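Local coordinates for protein 2-dehydro-3-deoxyphosphogluconate aldolase (Vibrio fischeri, PDB 3NZR) that belongs to the KDGP aldolase family, whose members share the TIM-barrel fold, and is modelled here as a two-chain assembly, at residues V89-I94 / D111-N116; M127-T132 / S139-V144; C177-C182 / A210-I215. All coordinates share one frame; numbering follows the deposited sequence.

Contact 1 (V89-I94 / D111-N116); sequences VQPQHI and DKSIVN
The imidazole of His-93 has the carbonyl oxygen of Ile-114 over one face, while the side-chain amide of Asn-116 approaches obliquely, its plane turned 75° from that of the ring. The CG2 methyl of Ile-114 touches the ring as well. With CG anti to the backbone N (chi1 -174°), the ring swings across towards the neighbouring strand, although its CB starts out on the face of the sheet that it shares with Ile-114. The Asn-116 amide is gripped mainly from elsewhere: ND2 donates to Glu-190 and to Asn-95, and OD1 accepts from the backbone of Gln-96, which fixes the rotation of the group beside the ring. Beneath these side chains runs a parallel pairing. Ile-114 N donates to Gln-92 O at 3.0 Å, reaching it from off the carbonyl plane. Next, Ile-94 N meets Ile-114 O at 2.8 Å, and Asn-116 N reaches Ile-94 O at 3.1 Å, both nearly end-on to the carbonyl. Just ahead of the two strands, Ser-113 OG donates to Pro-91 O at 2.7 Å, with a C=O...donor angle of 176°; it is also bonded to Gln-110, so the buried hydroxyl has two partners. On the reverse face Ile-94 and Val-115 lie side by side, pointing the same way, with Ile-94 CD1 4.1 Å from Val-115 CG2. This is the strand pairing of a beta-alpha-beta unit, strand 93-94, helix 101-108 and strand 114-119, inside a TIM barrel. His-93 also bonds through its backbone to Val-67 and Val-69 of strand 67-70, His-93 and Ile-114 both touch Glu-190 of strand 188-191, and Ile-94 packs on Val-82 and Ser-86 of helix 79-89.

Contact 2 (M127-T132 / S139-V144); sequences MVKIST and SEDAIV
Two groups hold the hydroxyl of Ser-131: Ala-142 N donates to OG at 2.9 Å, almost straight with 171° at the hydrogen, and water 1 lies 2.7 Å from the same OG. The same water lies 3.0 Å from Ser-139 O and so links the two segments. Ser-131 sits at the centre of an inverse gamma turn, and its OG lies between the backbone N and the carbonyl carbon (chi1 39°), turned to the facing segment 139-144. Ordinary antiparallel pairing takes over from here. Ile-130 N donates to Ala-142 O, and Val-128 and Val-144 form a hydrogen-bonded pair, each N giving to the other's O at 2.8 Å. Between them Lys-129 and Ile-143 make a non-hydrogen-bonded pair. Lys-129, extended beyond CG, runs over the carboxylate of Asp-141, CD and CE brushing it before NZ reaches OD1 at 3.3 Å, a salt bridge whose hydrogen bond is weak. The selenomethionine Met-127 bends at chi2 and chi3, which folds its CE back near Ile-143; its CB meets Ile-143 CG2 at 3.6 Å. Ile-130, just past the strand, crosses Val-144 at about a right angle, with CG2 of Ile-130 3.8 Å from CG2 of Val-144, while its CG1 rests near the methyl of Ala-142. The result is a small two-stranded antiparallel unit. The second subunit packs here too: Glu-140 O bonds to Thr-148 of that chain, and Ala-142 touches its Val-144. Within the chain, Val-128 and Val-144, with Ile-130 beside them, pack on Ala-149 of helix 146-155, and Val-128 and Ile-130 also reach Ile-119 of strand 114-119.

Contact 3 (C177-C182 / A210-I215); sequences CVAKAC and AGVSKI
Ala-179 and Ala-210 meet methyl to methyl in a small, apolar contact between helix 172-184 and the chain that leaves helix 200-209. No direct hydrogen bond crosses it. The two CB atoms of Ala-179 and Ala-210 are 3.7 Å apart, a tight approach that alanine allows, and it brings the end of one helix close against the flank of the other. Val-212 supplies the second half of the packing through a single branch: its CG2, anti to the carbonyl carbon, comes down beside the helix, 3.9 Å from Ala-179 CB and 3.4 Å from Ala-179 O. The same methyl of Val-212 also reaches Cys-182 CB, nearly one turn further along the helix, at 4.2 Å, so that Ala-179 and Cys-182 form the shallow surface on which Val-212 rests. Between Ala-210 and Val-212 the chain turns at Gly-211, which ends helix 200-209 in a Schellman motif, with positive phi (81°). The residues on either side of the glycine, Ala-210 and Val-212, both touch helix 172-184. Polar linkage is indirect: Ser-213 N donates to water 2 at 2.9 Å, and the water makes a weak bond, 3.5 Å, to Cys-182 O. Cys-182 also packs on Ile-150 of helix 146-155, while Val-212 O accepts from Arg-13. Just beyond, Lys-214 bonds through its backbone to Leu-189 of strand 188-191, and Ile-215 to Arg-13 and Cys-15. Lys-214 and Ile-215 thus link strand 188-191 to the chain leading into strand 16-19, consistent with the place of the eighth strand in a TIM barrel, where the barrel closes.

In the fold
From the N terminus, contact 1 comes first: helix 101-108 loops out between its segments, and the return sets strand 114-119 beside strand 93-94. After strand 114-119 a loop leads to contact 2, where the chain doubles back through a further loop into an antiparallel pair on the outside, about 25 Å from contact 1 between centres. Helix 146-155 follows. Contact 3 closes the longest of the three loops, taking in strand 188-191 and helix 200-209. The contacts lie in series; none nests in or crosses another. Together they tie the middle of the barrel wall, the subunit-facing antiparallel pair, and the outer helices near the barrel's closure.

Contact 1 (V89-I94 / D111-N116)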
loop_
_atom_site.group_PDB
_atom_site.type_symbol
_atom_site.label_atom_id
_atom_site.label_comp_id
_atom_site.label_asym_id
_atom_site.label_seq_id
_atom_site.Cartn_x
_atom_site.Cartn_y
_atom_site.Cartn_z
ATOM N N VAL A 89 6.903 -15.645 11.494
ATOM C CA VAL A 89 7.318 -16.859 10.768
ATOM C C VAL A 89 8.545 -16.637 9.826
ATOM O O VAL A 89 9.360 -17.564 9.630
ATOM C CB VAL A 89 6.139 -17.397 9.950
ATOM C CG1 VAL A 89 6.608 -18.370 8.893
ATOM C CG2 VAL A 89 5.088 -18.028 10.859
ATOM N N GLN A 90 8.687 -15.442 9.224
ATOM C CA GLN A 90 9.756 -15.184 8.238
ATOM C C GLN A 90 9.770 -16.312 7.171
ATOM O O GLN A 90 10.764 -17.002 6.994
ATOM C CB GLN A 90 11.139 -15.064 8.911
ATOM C CG GLN A 90 11.240 -13.845 9.883
ATOM C CD GLN A 90 11.302 -12.483 9.162
ATOM O OE1 GLN A 90 12.152 -12.251 8.320
ATOM N NE2 GLN A 90 10.449 -11.589 9.552
ATOM N N PRO A 91 8.664 -16.471 6.444
ATOM C CA PRO A 91 8.596 -17.474 5.376
ATOM C C PRO A 91 9.265 -17.035 4.089
ATOM O O PRO A 91 9.573 -15.831 3.903
ATOM C CB PRO A 91 7.110 -17.602 5.171
ATOM C CG PRO A 91 6.593 -16.122 5.406
ATOM C CD PRO A 91 7.584 -15.460 6.321
ATOM N N GLN A 92 9.437 -17.991 3.171
ATOM C CA GLN A 92 9.879 -17.651 1.846
ATOM C C GLN A 92 8.832 -16.881 1.061
ATOM O O GLN A 92 9.231 -16.180 0.128
ATOM C CB GLN A 92 10.318 -18.870 1.063
ATOM C CG GLN A 92 11.647 -19.410 1.618
ATOM C CD GLN A 92 12.084 -20.744 0.966
ATOM O OE1 GLN A 92 11.522 -21.152 -0.043
ATOM N NE2 GLN A 92 13.081 -21.397 1.549
ATOM N N HIS A 93 7.546 -17.082 1.353
ATOM C CA HIS A 93 6.466 -16.549 0.494
ATOM C C HIS A 93 5.258 -16.127 1.286
ATOM O O HIS A 93 4.834 -16.806 2.236
ATOM C CB HIS A 93 6.115 -17.615 -0.556
ATOM C CG HIS A 93 5.120 -17.152 -1.576
ATOM N ND1 HIS A 93 5.503 -16.665 -2.801
ATOM C CD2 HIS A 93 3.782 -17.128 -1.557
ATOM C CE1 HIS A 93 4.425 -16.341 -3.492
ATOM N NE2 HIS A 93 3.366 -16.653 -2.779
ATOM N N ILE A 94 4.745 -14.932 0.977
ATOM C CA ILE A 94 3.589 -14.368 1.615
ATOM C C ILE A 94 2.524 -14.020 0.570
ATOM O O ILE A 94 2.855 -13.375 -0.416
ATOM C CB ILE A 94 4.011 -13.104 2.306
ATOM C CG1 ILE A 94 5.030 -13.405 3.400
ATOM C CG2 ILE A 94 2.827 -12.420 3.004
ATOM C CD1 ILE A 94 5.818 -12.175 3.927
ATOM N N ASP A 111 13.954 -7.735 2.345
ATOM C CA ASP A 111 13.531 -7.779 0.985
ATOM C C ASP A 111 13.665 -9.163 0.381
ATOM O O ASP A 111 13.496 -9.295 -0.826
ATOM C CB ASP A 111 14.388 -6.841 0.120
ATOM C CG ASP A 111 13.896 -5.385 0.141
ATOM O OD1 ASP A 111 12.706 -5.104 0.518
ATOM O OD2 ASP A 111 14.709 -4.505 -0.241
ATOM N N LYS A 112 13.886 -10.198 1.148
ATOM C CA LYS A 112 14.055 -11.502 0.550
ATOM C C LYS A 112 12.758 -12.289 0.371
ATOM O O LYS A 112 12.568 -12.941 -0.648
ATOM C CB LYS A 112 15.021 -12.324 1.406
ATOM C CG LYS A 112 16.476 -11.835 1.330
ATOM C CD LYS A 112 17.402 -12.648 2.250
ATOM C CE LYS A 112 18.765 -11.981 2.479
ATOM N NZ LYS A 112 19.457 -11.894 1.168
ATOM N N SER A 113 11.886 -12.280 1.375
ATOM C CA SER A 113 10.578 -12.938 1.241
ATOM C C SER A 113 9.820 -12.388 0.045
ATOM O O SER A 113 9.787 -11.140 -0.200
ATOM C CB SER A 113 9.703 -12.770 2.448
ATOM O OG SER A 113 10.291 -13.195 3.681
ATOM N N ILE A 114 9.214 -13.309 -0.703
ATOM C CA ILE A 114 8.396 -12.958 -1.853
ATOM C C ILE A 114 7.039 -12.483 -1.295
ATOM O O ILE A 114 6.404 -13.204 -0.557
ATOM C CB ILE A 114 8.207 -14.173 -2.775
ATOM C CG1 ILE A 114 9.518 -14.588 -3.362
ATOM C CG2 ILE A 114 7.219 -13.829 -3.942
ATOM C CD1 ILE A 114 9.652 -16.002 -3.689
ATOM N N VAL A 115 6.620 -11.265 -1.592
ATOM C CA VAL A 115 5.285 -10.785 -1.222
ATOM C C VAL A 115 4.508 -10.622 -2.540
ATOM O O VAL A 115 4.830 -9.718 -3.359
ATOM C CB VAL A 115 5.317 -9.467 -0.496
ATOM C CG1 VAL A 115 3.803 -9.046 -0.074
ATOM C CG2 VAL A 115 6.177 -9.554 0.803
ATOM N N ASN A 116 3.476 -11.447 -2.711
ATOM C CA ASN A 116 2.605 -11.284 -3.888
ATOM C C ASN A 116 1.481 -10.313 -3.665
ATOM O O ASN A 116 1.236 -9.893 -2.525
ATOM C CB ASN A 116 2.202 -12.628 -4.442
ATOM C CG ASN A 116 1.106 -13.297 -3.692
ATOM O OD1 ASN A 116 0.231 -12.647 -3.054
ATOM N ND2 ASN A 116 1.067 -14.610 -3.812
#

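Contact 2 (M127-T132 / S139-V144)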
loop_
_atom_site.group_PDB
_atom_site.type_symbol
_atom_site.label_atom_id
_atom_site.label_comp_id
_atom_site.label_asym_id
_atom_site.label_seq_id
_atom_site.Cartn_x
_atom_site.Cartn_y
_atom_site.Cartn_z
HETATM N N MSE A 127 -6.638 -4.354 -18.533
HETATM C CA MSE A 127 -7.149 -3.717 -17.361
HETATM C C MSE A 127 -7.326 -4.723 -16.232
HETATM O O MSE A 127 -7.792 -5.871 -16.461
HETATM C CB MSE A 127 -8.500 -3.055 -17.630
HETATM C CG MSE A 127 -8.491 -2.034 -18.760
HETATM SE SE MSE A 127 -7.418 -0.427 -18.322
HETATM C CE MSE A 127 -8.561 0.531 -17.005
ATOM N N VAL A 128 -6.977 -4.291 -15.020
ATOM C CA VAL A 128 -7.029 -5.195 -13.866
ATOM C C VAL A 128 -7.688 -4.551 -12.667
ATOM O O VAL A 128 -7.606 -3.323 -12.488
ATOM C CB VAL A 128 -5.634 -5.723 -13.432
ATOM C CG1 VAL A 128 -4.975 -6.630 -14.517
ATOM C CG2 VAL A 128 -4.736 -4.576 -12.990
ATOM N N LYS A 129 -8.335 -5.383 -11.852
ATOM C CA LYS A 129 -9.045 -4.931 -10.645
ATOM C C LYS A 129 -8.066 -4.988 -9.441
ATOM O O LYS A 129 -7.475 -6.041 -9.187
ATOM C CB LYS A 129 -10.308 -5.713 -10.349
ATOM C CG LYS A 129 -10.952 -5.449 -8.996
ATOM C CD LYS A 129 -12.133 -6.354 -8.668
ATOM C CE LYS A 129 -12.574 -6.241 -7.135
ATOM N NZ LYS A 129 -13.851 -6.973 -6.929
ATOM N N ILE A 130 -7.917 -3.884 -8.727
ATOM C CA ILE A 130 -6.934 -3.843 -7.614
ATOM C C ILE A 130 -7.584 -3.559 -6.249
ATOM O O ILE A 130 -6.855 -3.444 -5.180
ATOM C CB ILE A 130 -5.826 -2.797 -7.853
ATOM C CG1 ILE A 130 -6.427 -1.409 -8.060
ATOM C CG2 ILE A 130 -4.971 -3.170 -9.112
ATOM C CD1 ILE A 130 -5.414 -0.291 -8.057
ATOM N N SER A 131 -8.901 -3.361 -6.224
ATOM C CA SER A 131 -9.592 -3.072 -4.965
ATOM C C SER A 131 -9.936 -4.416 -4.270
ATOM O O SER A 131 -11.146 -4.766 -4.107
ATOM C CB SER A 131 -10.873 -2.272 -5.225
ATOM O OG SER A 131 -11.537 -2.727 -6.405
ATOM N N THR A 132 -8.886 -5.187 -3.904
ATOM C CA THR A 132 -9.049 -6.512 -3.408
ATOM C C THR A 132 -8.863 -6.602 -1.848
ATOM O O THR A 132 -8.705 -7.698 -1.274
ATOM C CB THR A 132 -8.077 -7.419 -4.130
ATOM O OG1 THR A 132 -6.750 -6.917 -4.022
ATOM C CG2 THR A 132 -8.404 -7.455 -5.613
ATOM N N SER A 139 -16.355 -2.103 -2.217
ATOM C CA SER A 139 -16.576 -0.826 -2.892
ATOM C C SER A 139 -16.649 -1.044 -4.403
ATOM O O SER A 139 -16.288 -2.112 -4.892
ATOM C CB SER A 139 -15.395 0.156 -2.622
ATOM O OG SER A 139 -15.166 0.320 -1.227
ATOM N N GLU A 140 -17.070 -0.016 -5.136
ATOM C CA GLU A 140 -17.047 -0.034 -6.614
ATOM C C GLU A 140 -15.657 -0.415 -7.120
ATOM O O GLU A 140 -14.652 0.028 -6.535
ATOM C CB GLU A 140 -17.436 1.365 -7.126
ATOM C CG GLU A 140 -17.485 1.482 -8.646
ATOM C CD GLU A 140 -18.036 2.833 -9.157
ATOM O OE1 GLU A 140 -18.352 3.739 -8.306
ATOM O OE2 GLU A 140 -18.105 2.979 -10.421
ATOM N N ASP A 141 -15.559 -1.240 -8.166
ATOM C CA ASP A 141 -14.244 -1.780 -8.545
ATOM C C ASP A 141 -13.272 -0.631 -8.924
ATOM O O ASP A 141 -13.674 0.367 -9.574
ATOM C CB ASP A 141 -14.362 -2.826 -9.688
ATOM C CG ASP A 141 -15.157 -4.120 -9.257
ATOM O OD1 ASP A 141 -15.405 -4.305 -8.041
ATOM O OD2 ASP A 141 -15.546 -4.938 -10.122
ATOM N N ALA A 142 -12.004 -0.767 -8.536
ATOM C CA ALA A 142 -10.932 0.071 -9.026
ATOM C C ALA A 142 -10.251 -0.701 -10.112
ATOM O O ALA A 142 -9.613 -1.717 -9.831
ATOM C CB ALA A 142 -9.961 0.382 -7.898
ATOM N N ILE A 143 -10.387 -0.252 -11.348
ATOM C CA ILE A 143 -9.889 -0.997 -12.511
ATOM C C ILE A 143 -8.846 -0.126 -13.171
ATOM O O ILE A 143 -9.108 1.061 -13.495
ATOM C CB ILE A 143 -11.066 -1.340 -13.523
ATOM C CG1 ILE A 143 -11.988 -2.385 -12.877
ATOM C CG2 ILE A 143 -10.548 -1.887 -14.882
ATOM C CD1 ILE A 143 -13.407 -2.383 -13.330
ATOM N N VAL A 144 -7.654 -0.660 -13.339
ATOM C CA VAL A 144 -6.547 0.160 -13.757
ATOM C C VAL A 144 -5.677 -0.559 -14.766
ATOM O O VAL A 144 -5.747 -1.799 -14.943
ATOM C CB VAL A 144 -5.663 0.511 -12.525
ATOM C CG1 VAL A 144 -6.491 1.125 -11.454
ATOM C CG2 VAL A 144 -4.960 -0.772 -12.035
HETATM O O HOH W 1 -13.819 -3.771 -5.368
#

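Contact 3 (C177-C182 / A210-I215)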
loop_
_atom_site.group_PDB
_atom_site.type_symbol
_atom_site.label_atom_id
_atom_site.label_comp_id
_atom_site.label_asym_id
_atom_site.label_seq_id
_atom_site.Cartn_x
_atom_site.Cartn_y
_atom_site.Cartn_z
ATOM N N CYS A 177 -1.712 -10.943 -21.669
ATOM C CA CYS A 177 -1.328 -9.542 -21.574
ATOM C C CYS A 177 -0.704 -9.228 -20.192
ATOM O O CYS A 177 0.216 -8.428 -20.108
ATOM C CB CYS A 177 -2.533 -8.668 -21.773
ATOM S SG CYS A 177 -2.220 -6.914 -21.583
ATOM N N VAL A 178 -1.137 -9.893 -19.135
ATOM C CA VAL A 178 -0.479 -9.692 -17.829
ATOM C C VAL A 178 0.939 -10.211 -17.806
ATOM O O VAL A 178 1.855 -9.560 -17.259
ATOM C CB VAL A 178 -1.316 -10.280 -16.704
ATOM C CG1 VAL A 178 -0.524 -10.200 -15.383
ATOM C CG2 VAL A 178 -2.642 -9.588 -16.640
ATOM N N ALA A 179 1.155 -11.384 -18.436
ATOM C CA ALA A 179 2.471 -11.999 -18.545
ATOM C C ALA A 179 3.364 -11.067 -19.341
ATOM O O ALA A 179 4.491 -10.841 -18.931
ATOM C CB ALA A 179 2.410 -13.374 -19.266
ATOM N N LYS A 180 2.888 -10.539 -20.481
ATOM C CA LYS A 180 3.693 -9.580 -21.259
ATOM C C LYS A 180 4.122 -8.375 -20.442
ATOM O O LYS A 180 5.298 -7.965 -20.438
ATOM C CB LYS A 180 2.909 -9.084 -22.451
ATOM C CG LYS A 180 3.718 -8.129 -23.379
ATOM C CD LYS A 180 2.925 -7.748 -24.665
ATOM C CE LYS A 180 3.902 -7.390 -25.833
ATOM N NZ LYS A 180 3.202 -7.287 -27.163
ATOM N N ALA A 181 3.188 -7.838 -19.679
ATOM C CA ALA A 181 3.467 -6.659 -18.848
ATOM C C ALA A 181 4.488 -7.024 -17.758
ATOM O O ALA A 181 5.433 -6.258 -17.513
ATOM C CB ALA A 181 2.160 -6.080 -18.229
ATOM N N CYS A 182 4.343 -8.211 -17.154
ATOM C CA CYS A 182 5.289 -8.668 -16.127
ATOM C C CYS A 182 6.714 -8.775 -16.715
ATOM O O CYS A 182 7.717 -8.336 -16.102
ATOM C CB CYS A 182 4.873 -9.994 -15.537
ATOM S SG CYS A 182 3.521 -9.826 -14.257
ATOM N N ALA A 210 6.165 -15.392 -22.999
ATOM C CA ALA A 210 6.153 -13.953 -22.785
ATOM C C ALA A 210 7.500 -13.580 -22.213
ATOM O O ALA A 210 7.886 -12.402 -22.194
ATOM C CB ALA A 210 5.017 -13.531 -21.829
ATOM N N GLY A 211 8.259 -14.555 -21.757
ATOM C CA GLY A 211 9.560 -14.210 -21.154
ATOM C C GLY A 211 9.524 -13.739 -19.698
ATOM O O GLY A 211 10.490 -13.138 -19.219
ATOM N N VAL A 212 8.476 -14.080 -18.953
ATOM C CA VAL A 212 8.436 -13.809 -17.490
ATOM C C VAL A 212 9.602 -14.522 -16.812
ATOM O O VAL A 212 9.767 -15.735 -17.007
ATOM C CB VAL A 212 7.096 -14.271 -16.853
ATOM C CG1 VAL A 212 7.077 -14.039 -15.295
ATOM C CG2 VAL A 212 5.907 -13.554 -17.549
ATOM N N SER A 213 10.386 -13.799 -15.991
ATOM C CA SER A 213 11.619 -14.357 -15.408
ATOM C C SER A 213 11.383 -15.404 -14.331
ATOM O O SER A 213 12.106 -16.441 -14.274
ATOM C CB SER A 213 12.531 -13.258 -14.851
ATOM O OG SER A 213 11.756 -12.413 -13.990
ATOM N N LYS A 214 10.388 -15.169 -13.468
ATOM C CA LYS A 214 10.076 -16.122 -12.398
ATOM C C LYS A 214 8.567 -16.301 -12.289
ATOM O O LYS A 214 7.820 -15.308 -12.332
ATOM C CB LYS A 214 10.607 -15.620 -11.072
ATOM C CG LYS A 214 12.142 -15.398 -11.080
ATOM C CD LYS A 214 12.895 -16.551 -10.596
ATOM C CE LYS A 214 14.403 -16.224 -10.529
ATOM N NZ LYS A 214 14.853 -15.831 -11.967
ATOM N N ILE A 215 8.134 -17.576 -12.273
ATOM C CA ILE A 215 6.738 -17.934 -12.297
ATOM C C ILE A 215 6.457 -18.796 -11.109
ATOM O O ILE A 215 7.156 -19.816 -10.866
ATOM C CB ILE A 215 6.353 -18.708 -13.559
ATOM C CG1 ILE A 215 6.859 -17.991 -14.819
ATOM C CG2 ILE A 215 4.801 -18.939 -13.625
ATOM C CD1 ILE A 215 6.835 -18.800 -16.040
HETATM O O HOH W 2 9.816 -11.055 -15.458
#